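Beta-galactosidase/beta-glucuronidase (Faecalibacterium prausnitzii L2-6, PDB 6MVF) binds flavin mononucleotide and, as a family 2 glycoside hydrolase of the human gut microbiome, probably removes terminal beta-glucuronic acid residues. Local coordinates at residues Val185-Pro189 against Val274-Ser278; Ile382-His388 against Leu423-Arg427; Gln417-Lys421 against Arg445-Val449. All blocks are in the same frame, centred on the assembly; numbering follows the deposited sequence.

Interaction 1: residues Val185-Pro189 against Val274-Ser278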
loop_
_atom_site.group_PDB
_atom_site.type_symbol
_atom_site.label_atom_id
_atom_site.label_comp_id
_atom_site.label_asym_id
_atom_site.label_seq_id
_atom_site.Cartn_x
_atom_site.Cartn_y
_atom_site.Cartn_z
ATOM N N VAL A 185 27.714 -14.529 -11.104
ATOM C CA VAL A 185 26.826 -15.568 -11.607
ATOM C C VAL A 185 26.910 -15.557 -13.121
ATOM O O VAL A 185 26.591 -14.547 -13.755
ATOM C CB VAL A 185 25.365 -15.363 -11.148
ATOM C CG1 VAL A 185 24.498 -16.531 -11.586
ATOM C CG2 VAL A 185 25.273 -15.140 -9.612
ATOM N N THR A 186 27.313 -16.679 -13.702
ATOM C CA THR A 186 27.334 -16.821 -15.147
ATOM C C THR A 186 26.288 -17.839 -15.565
ATOM O O THR A 186 26.514 -19.047 -15.444
ATOM C CB THR A 186 28.728 -17.243 -15.619
ATOM O OG1 THR A 186 29.703 -16.321 -15.111
ATOM C CG2 THR A 186 28.796 -17.275 -17.136
ATOM N N PRO A 187 25.118 -17.412 -16.023
ATOM C CA PRO A 187 24.108 -18.362 -16.500
ATOM C C PRO A 187 24.292 -18.683 -17.974
ATOM O O PRO A 187 24.526 -17.799 -18.797
ATOM C CB PRO A 187 22.784 -17.608 -16.271
ATOM C CG PRO A 187 23.151 -16.355 -15.445
ATOM C CD PRO A 187 24.556 -16.065 -15.821
ATOM N N LYS A 188 24.166 -19.964 -18.322
ATOM C CA LYS A 188 24.235 -20.337 -19.738
ATOM C C LYS A 188 23.193 -21.395 -20.084
ATOM O O LYS A 188 23.000 -22.361 -19.324
ATOM C CB LYS A 188 25.624 -20.856 -20.146
ATOM C CG LYS A 188 26.712 -19.801 -20.120
ATOM C CD LYS A 188 28.073 -20.405 -20.412
ATOM C CE LYS A 188 29.187 -19.357 -20.368
ATOM N NZ LYS A 188 29.146 -18.446 -21.538
ATOM N N PRO A 189 22.522 -21.243 -21.224
ATOM C CA PRO A 189 21.588 -22.284 -21.673
ATOM C C PRO A 189 22.333 -23.550 -22.058
ATOM O O PRO A 189 23.496 -23.523 -22.458
ATOM C CB PRO A 189 20.904 -21.646 -22.886
ATOM C CG PRO A 189 21.907 -20.638 -23.385
ATOM C CD PRO A 189 22.571 -20.095 -22.147
ATOM N N VAL A 274 19.243 -12.657 -12.100
ATOM C CA VAL A 274 20.023 -13.003 -13.276
ATOM C C VAL A 274 19.083 -13.565 -14.330
ATOM O O VAL A 274 17.966 -14.004 -14.035
ATOM C CB VAL A 274 21.156 -14.016 -12.958
ATOM C CG1 VAL A 274 22.102 -13.459 -11.877
ATOM C CG2 VAL A 274 20.571 -15.359 -12.556
ATOM N N GLY A 275 19.553 -13.534 -15.573
ATOM C CA GLY A 275 18.792 -14.063 -16.684
ATOM C C GLY A 275 19.651 -14.988 -17.518
ATOM O O GLY A 275 20.876 -14.871 -17.551
ATOM N N VAL A 276 18.982 -15.920 -18.194
ATOM C CA VAL A 276 19.624 -16.908 -19.053
ATOM C C VAL A 276 19.439 -16.468 -20.505
ATOM O O VAL A 276 18.321 -16.473 -21.029
ATOM C CB VAL A 276 19.037 -18.310 -18.822
ATOM C CG1 VAL A 276 19.928 -19.365 -19.440
ATOM C CG2 VAL A 276 18.821 -18.557 -17.329
ATOM N N ARG A 277 20.530 -16.097 -21.172
ATOM C CA ARG A 277 20.465 -15.804 -22.596
ATOM C C ARG A 277 21.835 -16.013 -23.201
ATOM O O ARG A 277 22.852 -15.848 -22.531
ATOM C CB ARG A 277 19.990 -14.374 -22.898
ATOM C CG ARG A 277 21.017 -13.287 -22.685
ATOM C CD ARG A 277 21.080 -12.904 -21.240
ATOM N NE ARG A 277 22.104 -11.910 -20.953
ATOM C CZ ARG A 277 23.395 -12.199 -20.833
ATOM N NH1 ARG A 277 23.801 -13.458 -21.017
ATOM N NH2 ARG A 277 24.276 -11.232 -20.552
ATOM N N SER A 278 21.841 -16.375 -24.475
ATOM C CA SER A 278 23.023 -16.308 -25.315
ATOM C C SER A 278 22.709 -15.388 -26.485
ATOM O O SER A 278 21.544 -15.107 -26.778
ATOM C CB SER A 278 23.446 -17.693 -25.812
ATOM O OG SER A 278 22.364 -18.362 -26.451
HETATM O O HOH W 1 22.913 -15.562 -19.231
#
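V274 and V185 face each other between the two sheets of the beta-sandwich, immunoglobulin-like in family 2 glycoside hydrolases, that precedes the barrel. V274 belongs to strand 265-274 of one sheet and V185 to strand 183-189 of the other. Their side chains meet nearly at right angles, V274 CG1 lying 3.8 Å from V185 CB, while V274 CB stands 4.0 Å from CG of the P187 ring. F197 of strand 195-204 and V256 of strand 254-262 continue this apolar layer. At G275 the chain offers only backbone, and its carbonyl O comes 3.4 Å from P187 CG. V276 follows, with CG1 anti to its backbone N (chi1 -166°); this branch reaches P189, 3.9 Å from its CD, and CG2 is left to brush P187. V276 meets prolines because the side chains of T186 and K188 point away while P187 and P189 point toward the facing chain, to which they have no N-H to offer; the T186 and K188 backbones pair with E198 and T196. A water links the two backbones: it accepts from R277 N and lies 2.8 Å from P187 O and 2.7 Å from G275 O. The R277 side chain starts away from the strand, and its NE is spent on P389 O, which ties this segment to the barrel domain. S278 closes the row: its OG, set between its own backbone N and carbonyl carbon, rests 3.8 Å from P189 CG.

Interaction 2: residues Ile382-His388 against Leu423-Arg427; sequences IIQNYNH and LDPTR. With FMN (flavin mononucleotide), chain G.
R427 reaches across to Y386 and H388, joining two neighbouring helix-to-strand loops at the N-terminal ends of the TIM-barrel strands, opposite the C-terminal ends where such barrels carry their active sites. NH1 and NH2 both grip Y386 O, each at 3.1 Å and from the same face of the carbonyl plane. NH2 adds a weak bond to H388 O, and NE is taken by I391 O. NH1 also forms a nearly straight salt bridge to D424 OD2, 3.0 Å away at 171°, while W394 NE1 donates to that same oxygen. The other carboxylate oxygen, D424 OD1, accepts T426 OG1 through its syn lone pair and T426 N from above its plane, closing an Asx turn. With CG anti to the backbone N (chi1 -176°), the Y386 ring swings across toward D424; R427 NH1 stands over one face, and FMN C7M lies obliquely on the other side, 3.7 Å from Y386 CG. The Y386 OH is hydrogen-bonded to T186 OG1. I383 CG1 touches FMN C7 at 3.6 Å, and L423 O approaches the methyl C8M. Several bonds thus fix the buried arginine's rotation, and D424 probably balances its charge. This polar network lies behind the Y386 ring, which with I383 meets the flavin's apolar dimethylbenzene end.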
loop_
_atom_site.group_PDB
_atom_site.type_symbol
_atom_site.label_atom_id
_atom_site.label_comp_id
_atom_site.label_asym_id
_atom_site.label_seq_id
_atom_site.Cartn_x
_atom_site.Cartn_y
_atom_site.Cartn_z
ATOM N N ILE A 382 32.564 -3.435 -14.476
ATOM C CA ILE A 382 32.287 -4.832 -14.770
ATOM C C ILE A 382 31.932 -5.595 -13.508
ATOM O O ILE A 382 31.018 -6.418 -13.512
ATOM C CB ILE A 382 33.491 -5.450 -15.494
ATOM C CG1 ILE A 382 33.618 -4.820 -16.883
ATOM C CG2 ILE A 382 33.379 -6.983 -15.539
ATOM C CD1 ILE A 382 34.795 -5.310 -17.663
ATOM N N ILE A 383 32.637 -5.336 -12.407
ATOM C CA ILE A 383 32.444 -6.138 -11.205
ATOM C C ILE A 383 31.128 -5.791 -10.529
ATOM O O ILE A 383 30.437 -6.668 -10.004
ATOM C CB ILE A 383 33.654 -5.967 -10.267
ATOM C CG1 ILE A 383 34.748 -6.928 -10.708
ATOM C CG2 ILE A 383 33.287 -6.243 -8.795
ATOM C CD1 ILE A 383 36.108 -6.366 -10.555
ATOM N N GLN A 384 30.744 -4.520 -10.547
ATOM C CA GLN A 384 29.496 -4.128 -9.910
ATOM C C GLN A 384 28.282 -4.486 -10.749
ATOM O O GLN A 384 27.193 -4.665 -10.194
ATOM C CB GLN A 384 29.515 -2.629 -9.601
ATOM C CG GLN A 384 30.615 -2.281 -8.634
ATOM C CD GLN A 384 30.770 -0.798 -8.375
ATOM O OE1 GLN A 384 29.966 0.032 -8.816
ATOM N NE2 GLN A 384 31.811 -0.457 -7.628
ATOM N N ASN A 385 28.449 -4.652 -12.060
ATOM C CA ASN A 385 27.312 -4.914 -12.928
ATOM C C ASN A 385 27.379 -6.275 -13.582
ATOM O O ASN A 385 26.596 -6.548 -14.503
ATOM C CB ASN A 385 27.189 -3.815 -13.983
ATOM C CG ASN A 385 26.974 -2.467 -13.354
ATOM O OD1 ASN A 385 25.852 -2.137 -12.966
ATOM N ND2 ASN A 385 28.051 -1.698 -13.184
ATOM N N TYR A 386 28.264 -7.149 -13.105
ATOM C CA TYR A 386 28.473 -8.429 -13.773
ATOM C C TYR A 386 27.209 -9.290 -13.824
ATOM O O TYR A 386 27.036 -10.065 -14.767
ATOM C CB TYR A 386 29.600 -9.198 -13.089
ATOM C CG TYR A 386 29.928 -10.491 -13.801
ATOM C CD1 TYR A 386 29.351 -11.694 -13.406
ATOM C CD2 TYR A 386 30.799 -10.503 -14.886
ATOM C CE1 TYR A 386 29.648 -12.876 -14.067
ATOM C CE2 TYR A 386 31.100 -11.671 -15.549
ATOM C CZ TYR A 386 30.529 -12.857 -15.138
ATOM O OH TYR A 386 30.835 -14.026 -15.803
ATOM N N ASN A 387 26.315 -9.185 -12.833
ATOM C CA ASN A 387 25.195 -10.120 -12.794
ATOM C C ASN A 387 23.967 -9.674 -13.586
ATOM O O ASN A 387 23.042 -10.476 -13.740
ATOM C CB ASN A 387 24.813 -10.403 -11.350
ATOM C CG ASN A 387 25.950 -11.040 -10.582
ATOM O OD1 ASN A 387 26.757 -11.798 -11.154
ATOM N ND2 ASN A 387 26.048 -10.716 -9.283
ATOM N N HIS A 388 23.950 -8.452 -14.125
ATOM C CA HIS A 388 22.793 -7.951 -14.858
ATOM C C HIS A 388 22.627 -8.641 -16.206
ATOM O O HIS A 388 23.497 -8.485 -17.074
ATOM C CB HIS A 388 22.940 -6.465 -15.083
ATOM C CG HIS A 388 22.930 -5.658 -13.828
ATOM N ND1 HIS A 388 21.794 -5.490 -13.061
ATOM C CD2 HIS A 388 23.906 -4.944 -13.221
ATOM C CE1 HIS A 388 22.073 -4.708 -12.034
ATOM N NE2 HIS A 388 23.351 -4.373 -12.101
ATOM N N LEU A 423 38.203 -10.069 -17.224
ATOM C CA LEU A 423 37.185 -10.025 -16.182
ATOM C C LEU A 423 35.893 -10.700 -16.598
ATOM O O LEU A 423 35.207 -11.286 -15.751
ATOM C CB LEU A 423 36.880 -8.588 -15.776
ATOM C CG LEU A 423 37.969 -7.851 -15.003
ATOM C CD1 LEU A 423 37.475 -6.469 -14.689
ATOM C CD2 LEU A 423 38.300 -8.589 -13.743
ATOM N N ASP A 424 35.535 -10.648 -17.878
ATOM C CA ASP A 424 34.211 -11.090 -18.307
ATOM C C ASP A 424 34.266 -11.511 -19.764
ATOM O O ASP A 424 33.988 -10.719 -20.676
ATOM C CB ASP A 424 33.170 -9.993 -18.100
ATOM C CG ASP A 424 31.795 -10.390 -18.599
ATOM O OD1 ASP A 424 31.552 -11.603 -18.829
ATOM O OD2 ASP A 424 30.946 -9.486 -18.769
ATOM N N PRO A 425 34.619 -12.766 -20.027
ATOM C CA PRO A 425 34.604 -13.246 -21.418
ATOM C C PRO A 425 33.209 -13.516 -21.961
ATOM O O PRO A 425 33.070 -13.791 -23.161
ATOM C CB PRO A 425 35.441 -14.533 -21.350
ATOM C CG PRO A 425 35.361 -14.975 -19.908
ATOM C CD PRO A 425 35.281 -13.706 -19.103
ATOM N N THR A 426 32.177 -13.434 -21.127
ATOM C CA THR A 426 30.816 -13.724 -21.547
ATOM C C THR A 426 30.144 -12.546 -22.244
ATOM O O THR A 426 28.975 -12.659 -22.622
ATOM C CB THR A 426 29.944 -14.137 -20.342
ATOM O OG1 THR A 426 29.518 -12.967 -19.637
ATOM C CG2 THR A 426 30.687 -15.047 -19.373
ATOM N N ARG A 427 30.819 -11.415 -22.407
ATOM C CA ARG A 427 30.194 -10.274 -23.052
ATOM C C ARG A 427 31.081 -9.715 -24.160
ATOM O O ARG A 427 32.307 -9.868 -24.154
ATOM C CB ARG A 427 29.841 -9.171 -22.034
ATOM C CG ARG A 427 28.671 -9.541 -21.112
ATOM C CD ARG A 427 28.372 -8.430 -20.129
ATOM N NE ARG A 427 27.137 -8.642 -19.370
ATOM C CZ ARG A 427 27.062 -9.283 -18.208
ATOM N NH1 ARG A 427 28.150 -9.807 -17.662
ATOM N NH2 ARG A 427 25.893 -9.395 -17.595
HETATM N N1 FMN G . 37.573 -11.152 -5.524
HETATM C C2 FMN G . 37.223 -10.859 -4.270
HETATM O O2 FMN G . 38.003 -11.029 -3.331
HETATM N N3 FMN G . 36.049 -10.357 -3.955
HETATM C C4 FMN G . 35.124 -10.122 -4.833
HETATM O O4 FMN G . 34.037 -9.656 -4.532
HETATM C C4A FMN G . 35.420 -10.427 -6.190
HETATM N N5 FMN G . 34.497 -10.179 -7.076
HETATM C C5A FMN G . 34.703 -10.434 -8.352
HETATM C C6 FMN G . 33.706 -10.166 -9.254
HETATM C C7 FMN G . 33.891 -10.427 -10.565
HETATM C C7M FMN G . 32.812 -10.131 -11.531
HETATM C C8 FMN G . 35.165 -10.972 -11.015
HETATM C C8M FMN G . 35.384 -11.244 -12.461
HETATM C C9 FMN G . 36.162 -11.242 -10.103
HETATM C C9A FMN G . 35.977 -10.999 -8.776
HETATM N N10 FMN G . 36.989 -11.240 -7.859
HETATM C C10 FMN G . 36.724 -10.963 -6.519
HETATM C "C1'" FMN G . 38.211 -11.839 -8.378
HETATM C "C2'" FMN G . 39.545 -11.132 -8.359
HETATM O "O2'" FMN G . 39.507 -10.418 -9.568
HETATM C "C3'" FMN G . 40.721 -12.075 -8.479
HETATM O "O3'" FMN G . 40.318 -13.379 -8.120
HETATM C "C4'" FMN G . 41.881 -11.758 -7.562
HETATM O "O4'" FMN G . 41.312 -11.428 -6.304
HETATM C "C5'" FMN G . 42.811 -10.656 -8.072
HETATM O "O5'" FMN G . 42.484 -9.398 -7.509
HETATM P P FMN G . 43.011 -8.013 -8.069
HETATM O O1P FMN G . 43.090 -7.199 -6.840
HETATM O O2P FMN G . 44.318 -8.334 -8.732
HETATM O O3P FMN G . 42.046 -7.473 -9.069
#

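Interaction 3: residues Gln417-Lys421 against Arg445-Val449; sequences QKLCK and RITDV
D448 OD2 takes two donors: K421 NZ, in a salt bridge of 2.6 Å, and the backbone N of T429 in strand 428-433. The ammonium group comes in on the syn side of the carboxylate, 15° out of its plane. A bend at chi2 (-56°) turns the lysine chain, letting NZ also donate to R427 O. Helix 407-423 of the TIM barrel is thereby held to the loop entering strand 450-453, with strand 428-433 as the shared partner. One helical turn back, I446 O sits over the flat of the Q417 amide, 3.3 Å from CD, where NE2 is badly angled to donate to it. Q417 OE1, which bonds to T429 OG1, is 3.6 Å from T447 CG2, and Q417 CB packs on I446 CG2 at 4.0 Å. T447 OG1 donates to V449 O, bracing the loop from within. Were D448 exchanged for an alanine, K421 would probably keep R427 O but lose its counter-charge, and T429 N would lose this acceptor. Since one carboxylate oxygen serves both a helix lysine and a strand N-H, its position is probably set by both elements, and backbone bonds supplement the ion pair.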
loop_
_atom_site.group_PDB
_atom_site.type_symbol
_atom_site.label_atom_id
_atom_site.label_comp_id
_atom_site.label_asym_id
_atom_site.label_seq_id
_atom_site.Cartn_x
_atom_site.Cartn_y
_atom_site.Cartn_z
ATOM N N GLN A 417 40.556 -3.576 -23.716
ATOM C CA GLN A 417 40.025 -4.784 -24.340
ATOM C C GLN A 417 40.488 -6.022 -23.584
ATOM O O GLN A 417 39.702 -6.946 -23.348
ATOM C CB GLN A 417 40.443 -4.867 -25.807
ATOM C CG GLN A 417 40.095 -6.202 -26.470
ATOM C CD GLN A 417 38.612 -6.347 -26.771
ATOM O OE1 GLN A 417 37.825 -5.414 -26.560
ATOM N NE2 GLN A 417 38.222 -7.511 -27.279
ATOM N N LYS A 418 41.759 -6.035 -23.163
ATOM C CA LYS A 418 42.287 -7.184 -22.441
ATOM C C LYS A 418 41.626 -7.326 -21.075
ATOM O O LYS A 418 41.375 -8.446 -20.616
ATOM C CB LYS A 418 43.802 -7.067 -22.305
ATOM C CG LYS A 418 44.449 -8.344 -21.780
ATOM C CD LYS A 418 45.737 -8.091 -20.984
ATOM C CE LYS A 418 46.399 -9.420 -20.586
ATOM N NZ LYS A 418 47.602 -9.258 -19.711
ATOM N N LEU A 419 41.309 -6.203 -20.425
ATOM C CA LEU A 419 40.692 -6.258 -19.104
ATOM C C LEU A 419 39.257 -6.766 -19.172
ATOM O O LEU A 419 38.821 -7.535 -18.302
ATOM C CB LEU A 419 40.735 -4.879 -18.450
ATOM C CG LEU A 419 40.099 -4.811 -17.063
ATOM C CD1 LEU A 419 40.882 -5.681 -16.125
ATOM C CD2 LEU A 419 40.040 -3.372 -16.583
ATOM N N CYS A 420 38.495 -6.337 -20.185
ATOM C CA CYS A 420 37.115 -6.804 -20.303
ATOM C C CYS A 420 37.055 -8.311 -20.541
ATOM O O CYS A 420 36.135 -8.981 -20.054
ATOM C CB CYS A 420 36.384 -6.072 -21.430
ATOM S SG CYS A 420 36.110 -4.292 -21.239
ATOM N N LYS A 421 38.027 -8.870 -21.284
ATOM C CA LYS A 421 38.018 -10.309 -21.565
ATOM C C LYS A 421 38.623 -11.125 -20.428
ATOM O O LYS A 421 38.222 -12.268 -20.209
ATOM C CB LYS A 421 38.750 -10.592 -22.873
ATOM C CG LYS A 421 38.084 -9.945 -24.083
ATOM C CD LYS A 421 36.631 -10.385 -24.195
ATOM C CE LYS A 421 35.989 -9.852 -25.462
ATOM N NZ LYS A 421 34.667 -10.468 -25.702
ATOM N N ARG A 445 38.875 -2.930 -35.214
ATOM C CA ARG A 445 39.227 -4.316 -34.934
ATOM C C ARG A 445 39.864 -4.506 -33.558
ATOM O O ARG A 445 40.434 -5.572 -33.285
ATOM C CB ARG A 445 40.134 -4.882 -36.046
ATOM C CG ARG A 445 39.565 -4.544 -37.407
ATOM C CD ARG A 445 40.190 -5.227 -38.594
ATOM N NE ARG A 445 39.245 -5.138 -39.710
ATOM C CZ ARG A 445 39.050 -4.032 -40.431
ATOM N NH1 ARG A 445 39.756 -2.947 -40.150
ATOM N NH2 ARG A 445 38.154 -4.002 -41.417
ATOM N N ILE A 446 39.772 -3.512 -32.673
ATOM C CA ILE A 446 40.180 -3.718 -31.287
ATOM C C ILE A 446 39.095 -4.457 -30.513
ATOM O O ILE A 446 39.371 -5.435 -29.806
ATOM C CB ILE A 446 40.514 -2.376 -30.607
ATOM C CG1 ILE A 446 41.744 -1.719 -31.225
ATOM C CG2 ILE A 446 40.722 -2.580 -29.106
ATOM C CD1 ILE A 446 42.145 -0.434 -30.520
ATOM N N THR A 447 37.851 -3.996 -30.637
ATOM C CA THR A 447 36.717 -4.537 -29.904
ATOM C C THR A 447 35.908 -5.484 -30.794
ATOM O O THR A 447 36.071 -5.517 -32.016
ATOM C CB THR A 447 35.839 -3.396 -29.360
ATOM O OG1 THR A 447 35.372 -2.567 -30.437
ATOM C CG2 THR A 447 36.627 -2.532 -28.347
ATOM N N ASP A 448 35.038 -6.280 -30.154
ATOM C CA ASP A 448 34.264 -7.302 -30.867
ATOM C C ASP A 448 33.283 -6.691 -31.865
ATOM O O ASP A 448 32.992 -7.294 -32.909
ATOM C CB ASP A 448 33.490 -8.193 -29.878
ATOM C CG ASP A 448 34.393 -8.860 -28.831
ATOM O OD1 ASP A 448 35.503 -9.324 -29.185
ATOM O OD2 ASP A 448 33.981 -8.925 -27.646
ATOM N N VAL A 449 32.729 -5.525 -31.548
ATOM C CA VAL A 449 31.809 -4.813 -32.421
ATOM C C VAL A 449 32.165 -3.334 -32.313
ATOM O O VAL A 449 33.009 -2.937 -31.504
ATOM C CB VAL A 449 30.323 -5.075 -32.067
ATOM C CG1 VAL A 449 29.975 -6.563 -32.199
ATOM C CG2 VAL A 449 29.993 -4.583 -30.654
#

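The three contacts run from the sandwich domain into the barrel with a change of chemistry at each step. Interaction 1, partly buried, brings two sheets together through valines, prolines and a water; interaction 2 is buried and relies on an arginine bonded to carbonyls and a carboxylate beside the flavin; interaction 3 is a surface contact in which a salt bridge is joined by the packing of a glutamine. Interactions 1 and 2 touch where T186 OG1 meets Y386 OH and V185 N meets N387 OD1, so hydrogen bonds as well as packing join the two domains there. Interactions 2 and 3 both use helix 407-423, interaction 3 its body and interaction 2 its last residue and the following turn.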